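Local coordinates for universal stress protein (Pseudomonas aeruginosa UCBPP-PA14, PDB 7MQ5) that is of unknown molecular function but probably takes part in the bacterial response to stress, at residues Leu11-Pro16 with Gln79-Glu84; Leu41-Arg46 with Asp75-Thr80; Gly135-Ala140 with Tyr162-Leu167; Arg231-Leu236 with Asp265-Asp270. One frame throughout, in Å; residues are numbered along the deposited sequence. Where two conformers were deposited one is given.

How the contacts relate
From the N terminus, contact 1 closes the longest loop of the first half, bringing strand 9-13 against helix 77-88. Contact 2 sits within that span: strand 37-43 meets the start of the same helix, and the two share Gln79 and Thr80. Contact 3 opens only after both have closed and makes a short loop, strand 136-141 to helix 148-167. Contact 4 follows in series, joining helix 225-236 to the loop before strand 270-274. Contacts 3 and 4 touch through Lys136 and Leu138. Strands 67-72, 37-43, 9-13, 92-96 and 123-126 lie in the same succession as 218-222, 171-178, 136-141, 240-244 and 270-274, consistent with two similar halves sharing one sheet.

Contact 1 of 4, residues Leu11-Pro16 with Gln79-Glu84; sequences LVVIEP and QTIIAE
Glu84 OE2, at the end of a side chain whose CG lies against Leu11 CD1 at 3.9 Å, is gripped by two groups, His39 NE2 and Asn70 ND2. The chain of Glu84 sets off toward the strand and then bends at chi2 (74°), which leaves the aliphatic part for the leucine and carries the carboxylate away to its polar partners. Leu11 crosses it at about a right angle. The other branch of Leu11 works on a different residue: CD2 settles over the helix backbone, 3.4 Å from Ile81 O, and also reaches Ile81 CG2 at 3.8 Å. Val13, two residues along, meets the same isoleucine from further down the strand. Its CG2 stands 3.9 Å from Ile81 CD1 and 4.0 Å from Ile81 CG1, so Ile81 takes Leu11 on its short branch and Val13 on its long one. All four residues are buried, and Ile81 also packs on Ile93 and Lys95 of strand 92-96, the next strand of the sheet. The axes of strand 11-13 and helix 79-84 approach to 9.8 Å and run nearly antiparallel, at 158°. That is the geometry of a crossover helix in an alpha/beta sheet: the chain leaves strand 67-72, outermost in this chain, and helix 77-88 carries it past two strands to strand 92-96, a beta-alpha-beta crossover of the Rossmann-like kind.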
loop_
_atom_site.group_PDB
_atom_site.type_symbol
_atom_site.label_atom_id
_atom_site.label_comp_id
_atom_site.label_asym_id
_atom_site.label_seq_id
_atom_site.Cartn_x
_atom_site.Cartn_y
_atom_site.Cartn_z
ATOM N N LEU A 11 8.099 5.796 -7.656
ATOM C CA LEU A 11 7.956 5.227 -9.014
ATOM C C LEU A 11 6.466 5.224 -9.370
ATOM O O LEU A 11 5.664 4.612 -8.629
ATOM C CB LEU A 11 8.537 3.816 -9.046
ATOM C CG LEU A 11 8.476 3.128 -10.408
ATOM C CD1 LEU A 11 9.301 3.893 -11.432
ATOM C CD2 LEU A 11 8.950 1.687 -10.290
ATOM N N VAL A 12 6.114 5.908 -10.454
ATOM C CA VAL A 12 4.711 6.001 -10.918
ATOM C C VAL A 12 4.588 5.188 -12.200
ATOM O O VAL A 12 5.230 5.544 -13.204
ATOM C CB VAL A 12 4.294 7.459 -11.149
ATOM C CG1 VAL A 12 2.814 7.557 -11.462
ATOM C CG2 VAL A 12 4.662 8.358 -9.978
ATOM N N VAL A 13 3.814 4.114 -12.156
ATOM C CA VAL A 13 3.590 3.291 -13.371
ATOM C C VAL A 13 2.511 3.980 -14.206
ATOM O O VAL A 13 1.374 4.118 -13.733
ATOM C CB VAL A 13 3.215 1.858 -12.994
ATOM C CG1 VAL A 13 2.961 1.033 -14.247
ATOM C CG2 VAL A 13 4.294 1.232 -12.138
ATOM N N ILE A 14 2.888 4.390 -15.409
ATOM C CA ILE A 14 2.004 5.123 -16.357
ATOM C C ILE A 14 1.504 4.148 -17.421
ATOM O O ILE A 14 2.332 3.511 -18.079
ATOM C CB ILE A 14 2.772 6.299 -17.010
ATOM C CG1 ILE A 14 3.288 7.311 -15.981
ATOM C CG2 ILE A 14 1.918 6.972 -18.080
ATOM C CD1 ILE A 14 2.206 8.041 -15.212
ATOM N N GLU A 15 0.188 4.059 -17.588
ATOM C CA GLU A 15 -0.416 3.219 -18.650
ATOM C C GLU A 15 -0.579 4.066 -19.904
ATOM O O GLU A 15 -0.979 5.227 -19.834
ATOM C CB GLU A 15 -1.803 2.708 -18.257
ATOM C CG GLU A 15 -1.803 1.659 -17.167
ATOM C CD GLU A 15 -1.450 0.242 -17.602
ATOM O OE1 GLU A 15 -1.373 -0.018 -18.822
ATOM O OE2 GLU A 15 -1.293 -0.617 -16.713
ATOM N N PRO A 16 -0.253 3.527 -21.092
ATOM C CA PRO A 16 -0.469 4.289 -22.325
ATOM C C PRO A 16 -1.890 4.310 -22.924
ATOM O O PRO A 16 -2.201 5.269 -23.646
ATOM C CB PRO A 16 0.469 3.585 -23.320
ATOM C CG PRO A 16 0.604 2.166 -22.791
ATOM C CD PRO A 16 0.547 2.303 -21.285
ATOM N N GLN A 79 8.701 -7.392 -13.524
ATOM C CA GLN A 79 10.185 -7.327 -13.476
ATOM C C GLN A 79 10.672 -5.964 -13.976
ATOM O O GLN A 79 11.663 -5.442 -13.424
ATOM C CB GLN A 79 10.782 -8.482 -14.268
ATOM C CG GLN A 79 10.679 -9.794 -13.510
ATOM C CD GLN A 79 11.110 -10.959 -14.352
ATOM O OE1 GLN A 79 12.171 -11.536 -14.135
ATOM N NE2 GLN A 79 10.310 -11.270 -15.357
ATOM N N THR A 80 9.998 -5.402 -14.978
ATOM C CA THR A 80 10.393 -4.070 -15.503
ATOM C C THR A 80 10.203 -3.018 -14.402
ATOM O O THR A 80 11.096 -2.173 -14.182
ATOM C CB THR A 80 9.586 -3.721 -16.755
ATOM O OG1 THR A 80 9.809 -4.716 -17.751
ATOM C CG2 THR A 80 9.957 -2.368 -17.302
ATOM N N ILE A 81 9.076 -3.100 -13.704
ATOM C CA ILE A 81 8.791 -2.146 -12.600
ATOM C C ILE A 81 9.838 -2.287 -11.488
ATOM O O ILE A 81 10.375 -1.260 -11.033
ATOM C CB ILE A 81 7.368 -2.379 -12.071
ATOM C CG1 ILE A 81 6.341 -2.094 -13.166
ATOM C CG2 ILE A 81 7.116 -1.545 -10.831
ATOM C CD1 ILE A 81 4.950 -2.562 -12.854
ATOM N N ILE A 82 10.104 -3.513 -11.029
ATOM C CA ILE A 82 11.087 -3.672 -9.917
ATOM C C ILE A 82 12.488 -3.252 -10.390
ATOM O O ILE A 82 13.195 -2.590 -9.608
ATOM C CB ILE A 82 11.018 -5.097 -9.345
ATOM C CG1 ILE A 82 9.674 -5.308 -8.640
ATOM C CG2 ILE A 82 12.198 -5.381 -8.425
ATOM C CD1 ILE A 82 9.378 -6.735 -8.268
ATOM N N ALA A 83 12.870 -3.571 -11.628
ATOM C CA ALA A 83 14.207 -3.138 -12.099
ATOM C C ALA A 83 14.287 -1.606 -12.079
ATOM O O ALA A 83 15.364 -1.059 -11.760
ATOM C CB ALA A 83 14.503 -3.688 -13.471
ATOM N N GLU A 84 13.199 -0.929 -12.436
ATOM C CA GLU A 84 13.222 0.556 -12.441
ATOM C C GLU A 84 13.304 1.083 -11.003
ATOM O O GLU A 84 14.015 2.075 -10.753
ATOM C CB GLU A 84 12.004 1.116 -13.169
ATOM C CG GLU A 84 12.229 2.526 -13.663
ATOM C CD GLU A 84 13.150 2.622 -14.872
ATOM O OE1 GLU A 84 13.619 1.559 -15.388
ATOM O OE2 GLU A 84 13.372 3.757 -15.319
#

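Contact 2 of 4, residues Leu41-Arg46 with Asp75-Thr80; sequences LVCEKR and DSLHQT
The capped first turn of helix 77-88 comes down beside the last residues of strand 37-43, where Cys43 fits between Leu77 and Thr80. Cys43 CB is 3.5 Å from Leu77 CD1, tighter than a usual carbon contact, and the same methyl lies 3.8 Å from Cys43 SG. On the next turn Thr80 CG2 approaches Cys43 SG to 3.6 Å. Leu41 adds a looser touch, its CD2 near the backbone oxygen of Thr80. What presents the threonine methyl to the sulfur is its rotation: with CG2 anti to the backbone N (OG1 at chi1 -59°), the hydroxyl turns back toward the N-cap residue. There Thr80 OG1 donates to Ser76 O at 2.7 Å, while Thr80 N reaches the same oxygen at 3.0 Å from the opposite face of the carbonyl plane. Thr80 OG1 is also hydrogen-bonded to Lys74 N, so rotation of this side chain is well restrained. Ser76 itself is the N-cap. Its OG accepts from Gln79 N at 3.2 Å and, more directly, from Gln79 NE2 at 2.7 Å, an almost straight bond (172°) lying in the amide plane of the glutamine. One hydroxyl oxygen therefore holds both the main chain and the side chain of Gln79. The whole is a serine N-cap starting the crossover helix of an alpha/beta fold, with the helix start set against the C-terminal end of a parallel strand.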
loop_
_atom_site.group_PDB
_atom_site.type_symbol
_atom_site.label_atom_id
_atom_site.label_comp_id
_atom_site.label_asym_id
_atom_site.label_seq_id
_atom_site.Cartn_x
_atom_site.Cartn_y
_atom_site.Cartn_z
ATOM N N LEU A 41 7.233 5.874 -15.293
ATOM C CA LEU A 41 7.711 4.718 -16.077
ATOM C C LEU A 41 6.594 4.186 -16.966
ATOM O O LEU A 41 5.501 3.891 -16.453
ATOM C CB LEU A 41 8.179 3.618 -15.119
ATOM C CG LEU A 41 8.486 2.261 -15.756
ATOM C CD1 LEU A 41 9.715 2.349 -16.653
ATOM C CD2 LEU A 41 8.648 1.181 -14.693
ATOM N N VAL A 42 6.896 4.029 -18.253
ATOM C CA VAL A 42 6.005 3.279 -19.180
ATOM C C VAL A 42 6.705 1.950 -19.477
ATOM O O VAL A 42 7.859 1.979 -19.915
ATOM C CB VAL A 42 5.683 4.054 -20.469
ATOM C CG1 VAL A 42 4.916 3.173 -21.445
ATOM C CG2 VAL A 42 4.918 5.331 -20.175
ATOM N N CYS A 43 6.007 0.844 -19.249
ATOM C CA CYS A 43 6.561 -0.508 -19.481
ATOM C C CYS A 43 6.060 -1.019 -20.831
ATOM O O CYS A 43 4.938 -1.545 -20.896
ATOM C CB CYS A 43 6.152 -1.461 -18.370
ATOM S SG CYS A 43 6.684 -0.912 -16.735
ATOM N N GLU A 44 6.868 -0.838 -21.873
ATOM C CA GLU A 44 6.472 -1.264 -23.234
ATOM C C GLU A 44 7.705 -1.249 -24.126
ATOM O O GLU A 44 8.580 -0.389 -23.922
ATOM C CB GLU A 44 5.423 -0.315 -23.815
ATOM C CG GLU A 44 4.936 -0.738 -25.192
ATOM C CD GLU A 44 3.882 0.152 -25.823
ATOM O OE1 GLU A 44 3.062 0.730 -25.074
ATOM O OE2 GLU A 44 3.878 0.252 -27.072
ATOM N N LYS A 45 7.738 -2.154 -25.095
ATOM C CA LYS A 45 8.856 -2.200 -26.063
ATOM C C LYS A 45 8.481 -1.513 -27.382
ATOM O O LYS A 45 9.313 -0.758 -27.908
ATOM C CB LYS A 45 9.222 -3.655 -26.368
ATOM C CG LYS A 45 10.390 -3.844 -27.326
ATOM C CD LYS A 45 10.737 -5.293 -27.597
ATOM C CE LYS A 45 9.692 -6.025 -28.415
ATOM N NZ LYS A 45 10.098 -7.417 -28.720
ATOM N N ARG A 46 7.256 -1.719 -27.876
ATOM C CA ARG A 46 6.984 -1.356 -29.297
ATOM C C ARG A 46 6.913 0.151 -29.576
ATOM O O ARG A 46 7.720 0.644 -30.404
ATOM C CB ARG A 46 5.690 -2.014 -29.780
ATOM C CG ARG A 46 5.338 -1.645 -31.217
ATOM C CD ARG A 46 4.164 -2.421 -31.764
ATOM N NE ARG A 46 2.936 -2.162 -31.044
ATOM C CZ ARG A 46 1.976 -1.317 -31.415
ATOM N NH1 ARG A 46 2.079 -0.624 -32.534
ATOM N NH2 ARG A 46 0.907 -1.176 -30.650
ATOM N N ASP A 75 11.548 -8.720 -19.917
ATOM C CA ASP A 75 10.973 -10.021 -19.481
ATOM C C ASP A 75 9.482 -9.917 -19.155
ATOM O O ASP A 75 8.693 -10.659 -19.770
ATOM C CB ASP A 75 11.784 -10.590 -18.314
ATOM C CG ASP A 75 13.207 -10.958 -18.702
ATOM O OD1 ASP A 75 13.406 -11.373 -19.856
ATOM O OD2 ASP A 75 14.112 -10.793 -17.858
ATOM N N SER A 76 9.111 -9.074 -18.197
ATOM C CA SER A 76 7.692 -9.018 -17.778
ATOM C C SER A 76 7.380 -7.640 -17.207
ATOM O O SER A 76 8.309 -6.861 -16.932
ATOM C CB SER A 76 7.387 -10.083 -16.750
ATOM O OG SER A 76 8.043 -9.777 -15.525
ATOM N N LEU A 77 6.105 -7.380 -16.991
ATOM C CA LEU A 77 5.673 -6.082 -16.440
ATOM C C LEU A 77 6.215 -5.922 -15.011
ATOM O O LEU A 77 6.910 -4.928 -14.742
ATOM C CB LEU A 77 4.145 -6.041 -16.497
ATOM C CG LEU A 77 3.499 -4.788 -15.923
ATOM C CD1 LEU A 77 3.981 -3.547 -16.646
ATOM C CD2 LEU A 77 1.984 -4.893 -16.016
ATOM N N HIS A 78 5.990 -6.902 -14.140
ATOM C CA HIS A 78 6.463 -6.708 -12.745
ATOM C C HIS A 78 7.997 -6.634 -12.689
ATOM O O HIS A 78 8.519 -5.875 -11.861
ATOM C CB HIS A 78 5.912 -7.784 -11.814
ATOM C CG HIS A 78 6.540 -9.122 -11.980
ATOM N ND1 HIS A 78 6.140 -10.006 -12.957
ATOM C CD2 HIS A 78 7.527 -9.726 -11.288
ATOM C CE1 HIS A 78 6.860 -11.106 -12.859
ATOM N NE2 HIS A 78 7.724 -10.957 -11.846
ATOM N N GLN A 79 8.701 -7.392 -13.524
ATOM C CA GLN A 79 10.185 -7.327 -13.476
ATOM C C GLN A 79 10.672 -5.964 -13.976
ATOM O O GLN A 79 11.663 -5.442 -13.424
ATOM C CB GLN A 79 10.782 -8.482 -14.268
ATOM C CG GLN A 79 10.679 -9.794 -13.510
ATOM C CD GLN A 79 11.110 -10.959 -14.352
ATOM O OE1 GLN A 79 12.171 -11.536 -14.135
ATOM N NE2 GLN A 79 10.310 -11.270 -15.357
ATOM N N THR A 80 9.998 -5.402 -14.978
ATOM C CA THR A 80 10.393 -4.070 -15.503
ATOM C C THR A 80 10.203 -3.018 -14.402
ATOM O O THR A 80 11.096 -2.173 -14.182
ATOM C CB THR A 80 9.586 -3.721 -16.755
ATOM O OG1 THR A 80 9.809 -4.716 -17.751
ATOM C CG2 THR A 80 9.957 -2.368 -17.302
#

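Contact 3 of 4, residues Gly135-Ala140 with Tyr162-Leu167; sequences GKILAA and YDIAGL
Ile137 carries the strand side of this contact alone, packing its longer branch against Ile164 and Ala165 where helix 148-167 covers strand 136-141 in a beta-alpha-beta unit that continues into strand 171-178. The end methyl, Ile137 CD1, meets Ile164 CG2 at 3.8 Å; the two isoleucines cross at about a right angle. One bond back, Ile137 CG1 lies against the alanine, 3.9 Å from Ala165 CA and 4.0 Å from Ala165 CB, so the methylene rests on the helix backbone. With alanine on the helix side here, the CA atoms of Ile137 and Ala165 come to 6.1 Å. The isoleucine reaches both partners because its chain bends at each step, with CG1 beside the backbone N (chi1 -46°) and CD1 folded round again at chi2 (-55°).

Outside this first shell, Ile137 also touches Ala161, one turn earlier on the helix, and Ala170 in the turn that leads to strand 171-178. Ile164 meets Trp132 in the loop ahead of the strand. The next strand residue facing this helix, Ala139, packs on Ile157, Ile158 and Ala161, while Leu138 between them faces helix 225-236 through Thr232, Ala233 and Leu236. The sheet is thus covered on both faces here. Ile137 is held in place by backbone hydrogen bonds with Thr171 and His173, and the last turn of the helix keeps its regular pattern, with Gly166 N donating to Tyr162 O at 3.0 Å.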
loop_
_atom_site.group_PDB
_atom_site.type_symbol
_atom_site.label_atom_id
_atom_site.label_comp_id
_atom_site.label_asym_id
_atom_site.label_seq_id
_atom_site.Cartn_x
_atom_site.Cartn_y
_atom_site.Cartn_z
ATOM N N GLY A 135 -11.418 11.954 2.638
ATOM C CA GLY A 135 -11.970 10.599 2.831
ATOM C C GLY A 135 -11.581 9.964 4.155
ATOM O O GLY A 135 -11.182 10.678 5.095
ATOM N N LYS A 136 -11.705 8.644 4.220
ATOM C CA LYS A 136 -11.347 7.862 5.429
ATOM C C LYS A 136 -10.212 6.897 5.084
ATOM O O LYS A 136 -10.290 6.189 4.061
ATOM C CB LYS A 136 -12.573 7.136 5.980
ATOM C CG LYS A 136 -13.675 8.088 6.427
ATOM C CD LYS A 136 -14.811 7.413 7.145
ATOM C CE LYS A 136 -15.908 8.387 7.528
ATOM N NZ LYS A 136 -17.086 7.699 8.103
ATOM N N ILE A 137 -9.189 6.896 5.924
ATOM C CA ILE A 137 -7.992 6.027 5.785
ATOM C C ILE A 137 -8.104 4.939 6.853
ATOM O O ILE A 137 -8.278 5.286 8.028
ATOM C CB ILE A 137 -6.704 6.851 5.970
ATOM C CG1 ILE A 137 -6.736 8.171 5.188
ATOM C CG2 ILE A 137 -5.472 6.001 5.656
ATOM C CD1 ILE A 137 -7.004 8.030 3.707
ATOM N N LEU A 138 -7.981 3.682 6.444
ATOM C CA LEU A 138 -8.117 2.548 7.377
ATOM C C LEU A 138 -6.779 1.827 7.525
ATOM O O LEU A 138 -6.204 1.436 6.521
ATOM C CB LEU A 138 -9.182 1.584 6.852
ATOM C CG LEU A 138 -9.431 0.355 7.718
ATOM C CD1 LEU A 138 -9.928 0.738 9.110
ATOM C CD2 LEU A 138 -10.412 -0.558 7.012
ATOM N N ALA A 139 -6.315 1.674 8.758
ATOM C CA ALA A 139 -5.097 0.891 9.065
ATOM C C ALA A 139 -5.528 -0.461 9.635
ATOM O O ALA A 139 -6.364 -0.472 10.549
ATOM C CB ALA A 139 -4.233 1.641 10.048
ATOM N N ALA A 140 -4.957 -1.563 9.147
ATOM C CA ALA A 140 -5.284 -2.913 9.650
ATOM C C ALA A 140 -4.130 -3.433 10.511
ATOM O O ALA A 140 -3.006 -3.540 10.013
ATOM C CB ALA A 140 -5.567 -3.851 8.501
ATOM N N TYR A 162 -1.266 7.419 9.060
ATOM C CA TYR A 162 -1.375 8.768 9.667
ATOM C C TYR A 162 -0.813 9.819 8.703
ATOM O O TYR A 162 -1.452 10.862 8.530
ATOM C CB TYR A 162 -0.677 8.755 11.029
ATOM C CG TYR A 162 -0.583 10.077 11.747
ATOM C CD1 TYR A 162 -1.627 10.992 11.739
ATOM C CD2 TYR A 162 0.510 10.354 12.552
ATOM C CE1 TYR A 162 -1.551 12.181 12.447
ATOM C CE2 TYR A 162 0.598 11.532 13.276
ATOM C CZ TYR A 162 -0.437 12.450 13.223
ATOM O OH TYR A 162 -0.368 13.612 13.933
ATOM N N ASP A 163 0.324 9.553 8.064
ATOM C CA ASP A 163 0.864 10.565 7.117
ATOM C C ASP A 163 -0.118 10.754 5.957
ATOM O O ASP A 163 -0.299 11.888 5.492
ATOM C CB ASP A 163 2.227 10.158 6.580
ATOM C CG ASP A 163 3.313 10.109 7.631
ATOM O OD1 ASP A 163 3.131 10.728 8.706
ATOM O OD2 ASP A 163 4.327 9.447 7.369
ATOM N N ILE A 164 -0.746 9.672 5.511
ATOM C CA ILE A 164 -1.709 9.791 4.379
ATOM C C ILE A 164 -2.919 10.610 4.849
ATOM O O ILE A 164 -3.378 11.493 4.111
ATOM C CB ILE A 164 -2.100 8.399 3.853
ATOM C CG1 ILE A 164 -0.932 7.770 3.094
ATOM C CG2 ILE A 164 -3.338 8.480 2.985
ATOM C CD1 ILE A 164 -1.112 6.324 2.753
ATOM N N ALA A 165 -3.429 10.324 6.039
ATOM C CA ALA A 165 -4.593 11.085 6.543
ATOM C C ALA A 165 -4.239 12.575 6.594
ATOM O O ALA A 165 -5.091 13.407 6.243
ATOM C CB ALA A 165 -5.010 10.552 7.892
ATOM N N GLY A 166 -3.025 12.907 7.026
ATOM C CA GLY A 166 -2.635 14.326 7.121
ATOM C C GLY A 166 -2.522 14.974 5.754
ATOM O O GLY A 166 -3.086 16.071 5.563
ATOM N N LEU A 167 -1.868 14.310 4.798
ATOM C CA LEU A 167 -1.633 14.979 3.490
ATOM C C LEU A 167 -2.941 15.067 2.699
ATOM O O LEU A 167 -3.092 16.020 1.914
ATOM C CB LEU A 167 -0.500 14.297 2.711
ATOM C CG LEU A 167 -0.747 12.896 2.162
ATOM C CD1 LEU A 167 -1.430 12.938 0.794
ATOM C CD2 LEU A 167 0.580 12.152 2.052
#

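Contact 4 of 4, residues Arg231-Leu236 with Asp265-Asp270; sequences RTAQKL and DTLESD
Leu267 is the first residue of 265-270 to meet the helix, and it does so with one methyl: CD2 lies 3.5 Å from Ala233 CB, which points at it from the helix. CD1 continues the leucine chain (chi2 170°), leaving CD2 as the side branch that reaches the alanine. Both residues are buried and both also rest on Thr241 of strand 240-244. Glu268 follows, exposed at the surface. Its OE1 accepts from Gln234 NE2 at 3.1 Å in a nearly straight bond, with the acceptor in the amide plane of the glutamine. On the other side of the bond the amide comes from above the carboxylate, the two planes standing 80° apart. A water closes the pair into a small ring, giving one hydrogen to Gln234 OE1 at 2.7 Å and another to Glu268 OE1 at 3.1 Å, so both ends of the amide are used.

In the alpha/beta fold this places helix 225-236, which leads into strand 240-244, beside the loop feeding strand 270-274, the neighbour of 240-244 in the sheet. Ser269 comes next, its OG donating to Asp270 O at 2.9 Å from above the carbonyl plane and hydrogen-bonded as well to Thr241 OG1. Asp270 enters the strand with its carboxylate well occupied: OD2 forms a salt bridge to Arg26 NE and a hydrogen bond to Trp132 NE1, and OD1 takes the backbone N atoms of Lys127 and Thr128.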
loop_
_atom_site.group_PDB
_atom_site.type_symbol
_atom_site.label_atom_id
_atom_site.label_comp_id
_atom_site.label_asym_id
_atom_site.label_seq_id
_atom_site.Cartn_x
_atom_site.Cartn_y
_atom_site.Cartn_z
ATOM N N ARG A 231 -14.946 -5.817 5.677
ATOM C CA ARG A 231 -16.256 -5.305 6.171
ATOM C C ARG A 231 -16.089 -3.888 6.719
ATOM O O ARG A 231 -16.957 -3.024 6.483
ATOM C CB ARG A 231 -16.826 -6.187 7.279
ATOM C CG ARG A 231 -17.361 -7.517 6.792
ATOM C CD ARG A 231 -17.777 -8.336 7.989
ATOM N NE ARG A 231 -18.137 -9.691 7.640
ATOM C CZ ARG A 231 -18.436 -10.622 8.549
ATOM N NH1 ARG A 231 -18.362 -10.325 9.835
ATOM N NH2 ARG A 231 -18.771 -11.845 8.184
ATOM N N THR A 232 -15.020 -3.667 7.475
ATOM C CA THR A 232 -14.832 -2.322 8.062
ATOM C C THR A 232 -14.549 -1.317 6.950
ATOM O O THR A 232 -15.080 -0.203 7.000
ATOM C CB THR A 232 -13.743 -2.368 9.131
ATOM O OG1 THR A 232 -14.126 -3.341 10.100
ATOM C CG2 THR A 232 -13.523 -1.019 9.769
ATOM N N ALA A 233 -13.737 -1.697 5.969
ATOM C CA ALA A 233 -13.456 -0.774 4.853
ATOM C C ALA A 233 -14.756 -0.404 4.148
ATOM O O ALA A 233 -14.956 0.774 3.820
ATOM C CB ALA A 233 -12.480 -1.401 3.883
ATOM N N GLN A 234 -15.624 -1.385 3.941
ATOM C CA GLN A 234 -16.883 -1.116 3.211
ATOM C C GLN A 234 -17.800 -0.222 4.063
ATOM O O GLN A 234 -18.377 0.743 3.532
ATOM C CB GLN A 234 -17.577 -2.434 2.867
ATOM C CG GLN A 234 -18.816 -2.238 2.015
ATOM C CD GLN A 234 -18.492 -1.719 0.639
ATOM O OE1 GLN A 234 -18.990 -0.675 0.221
ATOM N NE2 GLN A 234 -17.610 -2.424 -0.052
ATOM N N LYS A 235 -17.914 -0.514 5.357
ATOM C CA LYS A 235 -18.816 0.271 6.243
ATOM C C LYS A 235 -18.344 1.729 6.320
ATOM O O LYS A 235 -19.191 2.634 6.318
ATOM C CB LYS A 235 -18.877 -0.381 7.629
ATOM C CG LYS A 235 -19.770 0.331 8.639
ATOM C CD LYS A 235 -21.230 0.418 8.238
ATOM C CE LYS A 235 -22.074 1.172 9.245
ATOM N NZ LYS A 235 -23.504 1.137 8.874
ATOM N N LEU A 236 -17.035 1.953 6.366
ATOM C CA LEU A 236 -16.457 3.324 6.434
ATOM C C LEU A 236 -16.363 3.953 5.038
ATOM O O LEU A 236 -16.008 5.138 4.953
ATOM C CB LEU A 236 -15.043 3.254 7.019
ATOM C CG LEU A 236 -14.933 2.837 8.480
ATOM C CD1 LEU A 236 -13.472 2.660 8.872
ATOM C CD2 LEU A 236 -15.614 3.845 9.396
ATOM N N ASP A 265 -7.657 -8.945 -2.822
ATOM C CA ASP A 265 -8.563 -9.366 -3.922
ATOM C C ASP A 265 -10.017 -8.975 -3.627
ATOM O O ASP A 265 -10.861 -9.263 -4.484
ATOM C CB ASP A 265 -8.482 -10.879 -4.149
ATOM C CG ASP A 265 -7.420 -11.338 -5.141
ATOM O OD1 ASP A 265 -6.761 -10.471 -5.772
ATOM O OD2 ASP A 265 -7.261 -12.565 -5.283
ATOM N N THR A 266 -10.288 -8.332 -2.483
ATOM C CA THR A 266 -11.682 -8.018 -2.058
ATOM C C THR A 266 -11.888 -6.509 -1.885
ATOM O O THR A 266 -12.965 -6.008 -2.196
ATOM C CB THR A 266 -12.029 -8.728 -0.735
ATOM O OG1 THR A 266 -11.779 -10.124 -0.897
ATOM C CG2 THR A 266 -13.457 -8.516 -0.283
ATOM N N LEU A 267 -10.891 -5.809 -1.368
ATOM C CA LEU A 267 -11.075 -4.370 -1.073
ATOM C C LEU A 267 -11.403 -3.588 -2.340
ATOM O O LEU A 267 -10.850 -3.897 -3.425
ATOM C CB LEU A 267 -9.796 -3.814 -0.452
ATOM C CG LEU A 267 -9.514 -4.240 0.990
ATOM C CD1 LEU A 267 -8.104 -3.826 1.371
ATOM C CD2 LEU A 267 -10.520 -3.641 1.964
ATOM N N GLU A 268 -12.233 -2.564 -2.165
ATOM C CA GLU A 268 -12.579 -1.603 -3.239
ATOM C C GLU A 268 -11.787 -0.308 -3.025
ATOM O O GLU A 268 -11.775 0.524 -3.933
ATOM C CB GLU A 268 -14.087 -1.370 -3.266
ATOM C CG GLU A 268 -14.868 -2.637 -3.597
ATOM C CD GLU A 268 -16.376 -2.503 -3.725
ATOM O OE1 GLU A 268 -16.965 -1.653 -3.034
ATOM O OE2 GLU A 268 -16.956 -3.241 -4.547
ATOM N N SER A 269 -11.172 -0.145 -1.859
ATOM C CA SER A 269 -10.291 1.003 -1.564
ATOM C C SER A 269 -8.947 0.802 -2.268
ATOM O O SER A 269 -8.618 -0.323 -2.642
ATOM C CB SER A 269 -10.041 1.116 -0.061
ATOM O OG SER A 269 -9.274 0.000 0.410
ATOM N N ASP A 270 -8.204 1.887 -2.425
ATOM C CA ASP A 270 -6.773 1.726 -2.742
ATOM C C ASP A 270 -6.156 0.909 -1.598
ATOM O O ASP A 270 -6.698 0.924 -0.464
ATOM C CB ASP A 270 -6.048 3.067 -2.825
ATOM C CG ASP A 270 -6.399 3.940 -4.013
ATOM O OD1 ASP A 270 -7.260 3.552 -4.831
ATOM O OD2 ASP A 270 -5.780 5.014 -4.113
HETATM O O HOH W 1 -19.728 -0.494 -2.382
#